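Penicillin-binding protein A (Mycobacterium tuberculosis, PDB 3UN7) probably catalyses the transpeptidation that cross-links the peptidoglycan of the mycobacterial cell wall, and takes part in regulating cell length. Local coordinates at residues G103-I109 against Y337-K343; A70-E75 against T285-V289; Q22-I26 against D76-N80. One frame throughout, in Å; residues are numbered along the deposited sequence.

Contact 1 (G103-I109 against Y337-K343); sequences GNVDTTI and YLVGSLK
This is an antiparallel strand pairing, 104-107 with 339-343, in a mixed sheet where strands 26-28 and 104-107 of the N-terminal region are continued by 339-343 and 349-352 of the transpeptidase region. N104 and K343 form a hydrogen-bonded pair: N104 N to K343 O is 2.8 Å and K343 N to N104 O is 3.0 Å. V105 and L342 follow as a non-hydrogen-bonded pair. D106 and S341 are hydrogen-bonded again, D106 N to S341 O at 3.0 Å and S341 N to D106 O at 3.3 Å. D106 O also accepts G340 N at 2.9 Å, so G340 and S341 both face D106: a classic beta bulge. The register shifts by one, T107 pairs with V339, and T108 N donates to L338 O at 2.8 Å. Strand 104-107 also runs parallel to 26-28, so this pairing carries the sheet from one region into the other. V105 CG1 is 3.9 Å from V339 CG1, and V105 CG2 3.8 Å from L342 CD2. On the other face K343 NZ donates to S341 OG at 3.0 Å and forms a salt bridge with D106 OD2 at 2.7 Å, though OD2 is less certainly placed. D106 OD1 bonds to T27.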
loop_
_atom_site.group_PDB
_atom_site.type_symbol
_atom_site.label_atom_id
_atom_site.label_comp_id
_atom_site.label_asym_id
_atom_site.label_seq_id
_atom_site.Cartn_x
_atom_site.Cartn_y
_atom_site.Cartn_z
ATOM N N GLY A 103 -4.847 -10.696 26.327
ATOM C CA GLY A 103 -5.792 -9.696 25.857
ATOM C C GLY A 103 -6.010 -9.819 24.364
ATOM O O GLY A 103 -5.417 -10.677 23.716
ATOM N N ASN A 104 -6.869 -8.962 23.826
ATOM C CA ASN A 104 -7.262 -9.002 22.419
ATOM C C ASN A 104 -6.797 -7.780 21.658
ATOM O O ASN A 104 -6.755 -6.671 22.201
ATOM C CB ASN A 104 -8.785 -9.079 22.288
ATOM C CG ASN A 104 -9.303 -10.505 22.237
ATOM O OD1 ASN A 104 -8.667 -11.444 22.743
ATOM N ND2 ASN A 104 -10.483 -10.678 21.607
ATOM N N VAL A 105 -6.497 -7.989 20.380
ATOM C CA VAL A 105 -6.103 -6.921 19.477
ATOM C C VAL A 105 -7.163 -6.805 18.394
ATOM O O VAL A 105 -7.342 -7.715 17.594
ATOM C CB VAL A 105 -4.752 -7.225 18.812
ATOM C CG1 VAL A 105 -4.426 -6.177 17.710
ATOM C CG2 VAL A 105 -3.653 -7.319 19.857
ATOM N N ASP A 106 -7.832 -5.664 18.369
ATOM C CA ASP A 106 -8.867 -5.364 17.401
ATOM C C ASP A 106 -8.286 -4.498 16.282
ATOM O O ASP A 106 -8.049 -3.310 16.480
ATOM C CB ASP A 106 -10.006 -4.629 18.108
ATOM C CG ASP A 106 -10.845 -5.552 18.985
ATOM O OD1 ASP A 106 -10.530 -6.775 19.087
ATOM O OD2 ASP A 106 -11.837 -5.052 19.577
ATOM N N THR A 107 -8.026 -5.101 15.126
ATOM C CA THR A 107 -7.440 -4.365 13.995
ATOM C C THR A 107 -8.463 -3.484 13.275
ATOM O O THR A 107 -9.666 -3.578 13.503
ATOM C CB THR A 107 -6.752 -5.306 12.955
ATOM O OG1 THR A 107 -7.751 -6.001 12.207
ATOM C CG2 THR A 107 -5.855 -6.317 13.647
ATOM N N THR A 108 -7.961 -2.628 12.401
ATOM C CA THR A 108 -8.794 -1.742 11.603
ATOM C C THR A 108 -9.243 -2.400 10.299
ATOM O O THR A 108 -9.941 -1.772 9.508
ATOM C CB THR A 108 -8.018 -0.478 11.202
ATOM O OG1 THR A 108 -6.749 -0.866 10.638
ATOM C CG2 THR A 108 -7.774 0.401 12.399
ATOM N N ILE A 109 -8.801 -3.639 10.053
ATOM C CA ILE A 109 -9.042 -4.319 8.776
ATOM C C ILE A 109 -10.530 -4.579 8.603
ATOM O O ILE A 109 -11.194 -5.034 9.530
ATOM C CB ILE A 109 -8.255 -5.672 8.684
ATOM C CG1 ILE A 109 -6.734 -5.436 8.707
ATOM C CG2 ILE A 109 -8.644 -6.479 7.419
ATOM C CD1 ILE A 109 -6.165 -4.769 7.461
ATOM N N TYR A 337 -2.876 3.603 10.670
ATOM C CA TYR A 337 -2.789 2.672 11.779
ATOM C C TYR A 337 -3.599 1.432 11.492
ATOM O O TYR A 337 -4.606 1.510 10.784
ATOM C CB TYR A 337 -3.221 3.329 13.093
ATOM C CG TYR A 337 -4.674 3.760 13.195
ATOM C CD1 TYR A 337 -5.602 2.981 13.892
ATOM C CD2 TYR A 337 -5.106 4.986 12.668
ATOM C CE1 TYR A 337 -6.925 3.380 14.029
ATOM C CE2 TYR A 337 -6.435 5.393 12.795
ATOM C CZ TYR A 337 -7.335 4.577 13.480
ATOM O OH TYR A 337 -8.649 4.942 13.630
ATOM N N LEU A 338 -3.144 0.311 12.075
ATOM C CA LEU A 338 -3.703 -1.018 11.858
ATOM C C LEU A 338 -4.442 -1.525 13.083
ATOM O O LEU A 338 -5.246 -2.453 12.986
ATOM C CB LEU A 338 -2.566 -1.998 11.547
ATOM C CG LEU A 338 -2.873 -3.451 11.197
ATOM C CD1 LEU A 338 -3.821 -3.469 10.002
ATOM C CD2 LEU A 338 -1.536 -4.160 10.841
ATOM N N VAL A 339 -4.135 -0.954 14.247
ATOM C CA VAL A 339 -4.743 -1.411 15.495
ATOM C C VAL A 339 -5.684 -0.349 16.038
ATOM O O VAL A 339 -5.247 0.727 16.421
ATOM C CB VAL A 339 -3.689 -1.838 16.532
ATOM C CG1 VAL A 339 -4.378 -2.286 17.862
ATOM C CG2 VAL A 339 -2.863 -3.018 15.979
ATOM N N GLY A 340 -6.976 -0.661 16.066
ATOM C CA GLY A 340 -7.993 0.273 16.571
ATOM C C GLY A 340 -8.109 0.281 18.079
ATOM O O GLY A 340 -8.306 1.332 18.698
ATOM N N SER A 341 -8.022 -0.898 18.685
ATOM C CA SER A 341 -8.074 -0.978 20.139
ATOM C C SER A 341 -7.453 -2.247 20.702
ATOM O O SER A 341 -7.335 -3.255 20.017
ATOM C CB SER A 341 -9.509 -0.784 20.664
ATOM O OG SER A 341 -10.388 -1.763 20.160
ATOM N N LEU A 342 -7.028 -2.149 21.957
ATOM C CA LEU A 342 -6.522 -3.267 22.731
ATOM C C LEU A 342 -7.494 -3.471 23.876
ATOM O O LEU A 342 -7.947 -2.501 24.485
ATOM C CB LEU A 342 -5.123 -2.940 23.291
ATOM C CG LEU A 342 -4.026 -2.612 22.259
ATOM C CD1 LEU A 342 -2.775 -2.128 22.977
ATOM C CD2 LEU A 342 -3.745 -3.843 21.386
ATOM N N LYS A 343 -7.796 -4.731 24.174
ATOM C CA LYS A 343 -8.727 -5.085 25.246
ATOM C C LYS A 343 -8.123 -6.152 26.137
ATOM O O LYS A 343 -7.215 -6.868 25.723
ATOM C CB LYS A 343 -10.034 -5.639 24.663
ATOM C CG LYS A 343 -10.812 -4.697 23.765
ATOM C CD LYS A 343 -12.056 -5.403 23.242
ATOM C CE LYS A 343 -12.487 -4.906 21.864
ATOM N NZ LYS A 343 -12.373 -3.430 21.607
#

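Contact 2 (A70-E75 against T285-V289); sequences ALERAE and TPLQV
L71 lays its CD2 against the ring of P286, 3.7 Å from P286 CG, and against L287, with L71 CD2 to L287 CD2 at 3.8 Å. With chi1 m and chi2 t, L71 brings CD2 to the loop although its CA-to-CB bond points sideways. This is apolar packing of the short helix 70-74 on the loop 285-289, and no hydrogen bond crosses between them. The backbones stay apart. A70 CA is 6.1 Å from L287 CA, and A74 CA is 6.4 Å from P286 CA. A70 and A74 are four residues apart and lie on the same side; A74 N donates to A70 O at 2.9 Å. L287 (chi1 m, chi2 t) sends CD2 into this surface, 3.4 Å from A70 C, 4.1 Å from A70 CB and 4.3 Å from A74 CB. P286 CG lies 3.9 Å from A74 CB and 3.7 Å from E75 OE1. The T285-P286 peptide bond is cis and turns the loop sharply. T285 N and T285 OG1 both donate to L287 O, each at 2.9 Å, which holds the tight turn and presents P286 and L287 to the helix. The buried area is small, 220 Å². The contact joins a segment of the dimerisation-domain family to a loop of the transpeptidase family. Strand 339-343 lies beside both segments: V339 touches L71, E75 and P286. L71 also packs on T107 of strand 104-107 and on I26 of strand 26-28, while T285 bonds to L338 through the backbone.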
loop_
_atom_site.group_PDB
_atom_site.type_symbol
_atom_site.label_atom_id
_atom_site.label_comp_id
_atom_site.label_asym_id
_atom_site.label_seq_id
_atom_site.Cartn_x
_atom_site.Cartn_y
_atom_site.Cartn_z
ATOM N N ALA A 70 4.861 -9.845 12.399
ATOM C CA ALA A 70 3.754 -8.899 12.237
ATOM C C ALA A 70 3.051 -8.589 13.577
ATOM O O ALA A 70 3.738 -8.314 14.563
ATOM C CB ALA A 70 2.766 -9.384 11.161
ATOM N N LEU A 71 1.717 -8.646 13.631
ATOM C CA LEU A 71 1.007 -8.274 14.881
ATOM C C LEU A 71 1.179 -9.263 16.028
ATOM O O LEU A 71 1.088 -8.870 17.187
ATOM C CB LEU A 71 -0.481 -8.035 14.644
ATOM C CG LEU A 71 -0.897 -6.765 13.916
ATOM C CD1 LEU A 71 -2.430 -6.725 13.844
ATOM C CD2 LEU A 71 -0.331 -5.505 14.607
ATOM N N GLU A 72 1.419 -10.543 15.718
ATOM C CA GLU A 72 1.762 -11.495 16.787
ATOM C C GLU A 72 2.994 -10.974 17.539
ATOM O O GLU A 72 3.083 -11.061 18.777
ATOM C CB GLU A 72 2.028 -12.914 16.249
ATOM C CG GLU A 72 0.835 -13.616 15.574
ATOM C CD GLU A 72 -0.160 -14.254 16.550
ATOM O OE1 GLU A 72 -0.324 -13.758 17.692
ATOM O OE2 GLU A 72 -0.787 -15.267 16.166
ATOM N N ARG A 73 3.945 -10.420 16.793
ATOM C CA ARG A 73 5.169 -9.905 17.409
ATOM C C ARG A 73 4.919 -8.542 18.062
ATOM O O ARG A 73 5.283 -8.325 19.228
ATOM C CB ARG A 73 6.308 -9.815 16.387
ATOM C CG ARG A 73 7.673 -9.491 17.022
ATOM C CD ARG A 73 8.828 -9.720 16.041
ATOM N NE ARG A 73 10.152 -9.626 16.683
ATOM C CZ ARG A 73 10.741 -10.608 17.374
ATOM N NH1 ARG A 73 10.138 -11.786 17.561
ATOM N NH2 ARG A 73 11.944 -10.411 17.904
ATOM N N ALA A 74 4.304 -7.633 17.303
ATOM C CA ALA A 74 4.093 -6.248 17.739
ATOM C C ALA A 74 3.184 -6.168 18.964
ATOM O O ALA A 74 3.396 -5.336 19.855
ATOM C CB ALA A 74 3.517 -5.409 16.581
ATOM N N GLU A 75 2.188 -7.052 19.021
ATOM C CA GLU A 75 1.237 -7.025 20.134
ATOM C C GLU A 75 1.451 -8.198 21.078
ATOM O O GLU A 75 0.583 -8.529 21.873
ATOM C CB GLU A 75 -0.218 -6.984 19.618
ATOM C CG GLU A 75 -0.551 -5.780 18.757
ATOM C CD GLU A 75 -0.527 -4.442 19.511
ATOM O OE1 GLU A 75 -0.558 -3.410 18.830
ATOM O OE2 GLU A 75 -0.477 -4.408 20.758
ATOM N N THR A 285 2.990 1.081 12.621
ATOM C CA THR A 285 1.540 1.056 12.400
ATOM C C THR A 285 0.679 0.165 13.317
ATOM O O THR A 285 -0.537 0.206 13.184
ATOM C CB THR A 285 1.192 0.677 10.936
ATOM O OG1 THR A 285 1.730 -0.613 10.645
ATOM C CG2 THR A 285 1.721 1.733 9.912
ATOM N N PRO A 286 1.266 -0.616 14.257
ATOM C CA PRO A 286 2.620 -0.748 14.840
ATOM C C PRO A 286 3.585 -1.616 14.047
ATOM O O PRO A 286 4.714 -1.834 14.505
ATOM C CB PRO A 286 2.336 -1.422 16.173
ATOM C CG PRO A 286 1.198 -2.379 15.797
ATOM C CD PRO A 286 0.337 -1.588 14.876
ATOM N N LEU A 287 3.160 -2.108 12.880
ATOM C CA LEU A 287 4.086 -2.785 11.965
ATOM C C LEU A 287 5.044 -1.763 11.360
ATOM O O LEU A 287 4.626 -0.661 11.008
ATOM C CB LEU A 287 3.355 -3.529 10.837
ATOM C CG LEU A 287 2.269 -4.530 11.232
ATOM C CD1 LEU A 287 1.860 -5.374 10.046
ATOM C CD2 LEU A 287 2.769 -5.423 12.364
ATOM N N GLN A 288 6.314 -2.135 11.245
ATOM C CA GLN A 288 7.314 -1.265 10.613
ATOM C C GLN A 288 7.084 -1.207 9.102
ATOM O O GLN A 288 6.809 -2.229 8.451
ATOM C CB GLN A 288 8.735 -1.771 10.892
ATOM C CG GLN A 288 9.105 -1.824 12.388
ATOM C CD GLN A 288 10.605 -1.939 12.643
ATOM O OE1 GLN A 288 11.427 -1.715 11.750
ATOM N NE2 GLN A 288 10.967 -2.287 13.879
ATOM N N VAL A 289 7.206 -0.007 8.557
ATOM C CA VAL A 289 7.048 0.227 7.114
ATOM C C VAL A 289 8.403 0.654 6.564
ATOM O O VAL A 289 9.085 1.483 7.174
ATOM C CB VAL A 289 5.994 1.310 6.860
ATOM C CG1 VAL A 289 5.807 1.578 5.346
ATOM C CG2 VAL A 289 4.658 0.887 7.500
#

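Contact 3 (Q22-I26 against D76-N80); sequences QRGQI and DPILN
R23 and D76 form a salt bridge. R23 NH1 donates to D76 OD1 at 2.7 Å, and R23 NH2 makes a weak bond to the same D76 OD1 at 3.0 Å. The acid lies at the edge of the guanidinium, near its plane. To reach it, R23 is extended through chi1, chi2 and chi3 (all t), with chi4 near 84°. The charge has a second partner in E72, which takes R23 NE, and the guanidinium also makes a cation-pi contact with Y62. Next to the salt bridge the backbones join. G24 N donates to L79 O at 2.8 Å, and R23 CA makes a CA-H...O contact with the same L79 O at 3.3 Å. The segment 22-26 is extended, with R23 at phi/psi -65/145 and G24 at -79/-179, and passes beside helix 76-79. The closest CA atoms are G24 CA and L79 CA, 4.6 Å apart, with R23 CA to N80 CA at 5.0 Å. L79 (chi1 m, chi2 t) points toward the segment, and its CB lies over one face of the guanidinium. L79 CD2 is 3.6 Å from Q25 O, and L79 CD1 is 4.0 Å from I26 CG1. Both segments belong to the dimerisation-domain region, and this is structural packing within it. The contact fastens the one-turn helix to the lead-in of strand 26-28. I26 continues onto L71 and E72 of helix 70-74, R23 and I26 touch R47 of strand 45-48, and Q25 pairs its backbone with V105 of strand 104-107.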
loop_
_atom_site.group_PDB
_atom_site.type_symbol
_atom_site.label_atom_id
_atom_site.label_comp_id
_atom_site.label_asym_id
_atom_site.label_seq_id
_atom_site.Cartn_x
_atom_site.Cartn_y
_atom_site.Cartn_z
ATOM N N GLN A 22 -3.590 -19.304 27.651
ATOM C CA GLN A 22 -4.369 -18.978 26.462
ATOM C C GLN A 22 -4.046 -17.600 25.898
ATOM O O GLN A 22 -4.437 -16.579 26.457
ATOM C CB GLN A 22 -5.881 -19.118 26.692
ATOM C CG GLN A 22 -6.668 -18.964 25.380
ATOM C CD GLN A 22 -8.127 -19.375 25.479
ATOM O OE1 GLN A 22 -8.763 -19.235 26.527
ATOM N NE2 GLN A 22 -8.664 -19.896 24.379
ATOM N N ARG A 23 -3.337 -17.597 24.778
ATOM C CA ARG A 23 -2.994 -16.374 24.053
ATOM C C ARG A 23 -4.273 -15.738 23.532
ATOM O O ARG A 23 -5.222 -16.438 23.180
ATOM C CB ARG A 23 -2.063 -16.719 22.897
ATOM C CG ARG A 23 -1.555 -15.537 22.091
ATOM C CD ARG A 23 -0.470 -16.022 21.143
ATOM N NE ARG A 23 0.116 -14.942 20.356
ATOM C CZ ARG A 23 1.091 -14.151 20.771
ATOM N NH1 ARG A 23 1.602 -14.298 21.999
ATOM N NH2 ARG A 23 1.554 -13.206 19.961
ATOM N N GLY A 24 -4.307 -14.415 23.500
ATOM C CA GLY A 24 -5.504 -13.702 23.078
ATOM C C GLY A 24 -5.663 -13.669 21.580
ATOM O O GLY A 24 -4.821 -14.201 20.843
ATOM N N GLN A 25 -6.736 -13.018 21.133
ATOM C CA GLN A 25 -7.166 -13.048 19.731
ATOM C C GLN A 25 -6.764 -11.795 18.964
ATOM O O GLN A 25 -6.697 -10.698 19.532
ATOM C CB GLN A 25 -8.700 -13.143 19.649
ATOM C CG GLN A 25 -9.323 -14.251 20.475
ATOM C CD GLN A 25 -10.831 -14.131 20.580
ATOM O OE1 GLN A 25 -11.399 -13.037 20.469
ATOM N NE2 GLN A 25 -11.489 -15.255 20.799
ATOM N N ILE A 26 -6.530 -11.961 17.665
ATOM C CA ILE A 26 -6.408 -10.817 16.744
ATOM C C ILE A 26 -7.692 -10.796 15.936
ATOM O O ILE A 26 -8.056 -11.811 15.355
ATOM C CB ILE A 26 -5.195 -10.967 15.811
ATOM C CG1 ILE A 26 -3.901 -11.080 16.639
ATOM C CG2 ILE A 26 -5.141 -9.802 14.790
ATOM C CD1 ILE A 26 -2.632 -11.365 15.804
ATOM N N ASP A 76 2.647 -8.785 21.034
ATOM C CA ASP A 76 2.975 -9.913 21.907
ATOM C C ASP A 76 2.619 -9.745 23.403
ATOM O O ASP A 76 2.000 -10.649 23.973
ATOM C CB ASP A 76 4.438 -10.321 21.743
ATOM C CG ASP A 76 4.677 -11.787 22.075
ATOM O OD1 ASP A 76 3.734 -12.600 22.003
ATOM O OD2 ASP A 76 5.825 -12.123 22.421
ATOM N N PRO A 77 2.999 -8.607 24.044
ATOM C CA PRO A 77 2.703 -8.454 25.473
ATOM C C PRO A 77 1.207 -8.440 25.798
ATOM O O PRO A 77 0.795 -8.959 26.838
ATOM C CB PRO A 77 3.340 -7.110 25.823
ATOM C CG PRO A 77 4.364 -6.863 24.754
ATOM C CD PRO A 77 3.721 -7.426 23.523
ATOM N N ILE A 78 0.399 -7.854 24.920
ATOM C CA ILE A 78 -1.055 -7.885 25.089
ATOM C C ILE A 78 -1.572 -9.312 24.858
ATOM O O ILE A 78 -2.325 -9.866 25.681
ATOM C CB ILE A 78 -1.756 -6.849 24.164
ATOM C CG1 ILE A 78 -1.498 -5.418 24.688
ATOM C CG2 ILE A 78 -3.266 -7.135 24.015
ATOM C CD1 ILE A 78 -2.329 -5.021 25.919
ATOM N N LEU A 79 -1.131 -9.921 23.759
ATOM C CA LEU A 79 -1.653 -11.228 23.381
ATOM C C LEU A 79 -1.257 -12.320 24.359
ATOM O O LEU A 79 -2.059 -13.215 24.641
ATOM C CB LEU A 79 -1.243 -11.596 21.942
ATOM C CG LEU A 79 -1.856 -10.661 20.900
ATOM C CD1 LEU A 79 -1.139 -10.790 19.574
ATOM C CD2 LEU A 79 -3.338 -10.984 20.746
ATOM N N ASN A 80 -0.032 -12.255 24.874
ATOM C CA ASN A 80 0.405 -13.229 25.874
ATOM C C ASN A 80 0.065 -12.849 27.324
ATOM O O ASN A 80 0.290 -13.633 28.244
ATOM C CB ASN A 80 1.887 -13.626 25.695
ATOM C CG ASN A 80 2.862 -12.534 26.104
ATOM O OD1 ASN A 80 2.573 -11.725 26.974
ATOM N ND2 ASN A 80 4.050 -12.524 25.478
#

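From the N terminus, contact 3 closes first: the lead-in to strand 26-28 meets helix 76-79 after about 50 residues, all in the dimerisation-domain region. Helix 70-74 lies within that loop, but its own partner, loop 285-289, comes much later, so contacts 3 and 2 cross. Contact 1 opens after contact 3 has closed and ends at strand 339-343, so it crosses contact 2 and follows contact 3 in series. Contacts 1 and 2 each tie the N-terminal part to the transpeptidase region. They touch where T107 CG2 lies 3.5 Å from L71 CD1. Contacts 2 and 3 meet at L71 O and L79 CD1, 3.8 Å apart. G103 N to I78 O, 2.7 Å, joins contacts 1 and 3.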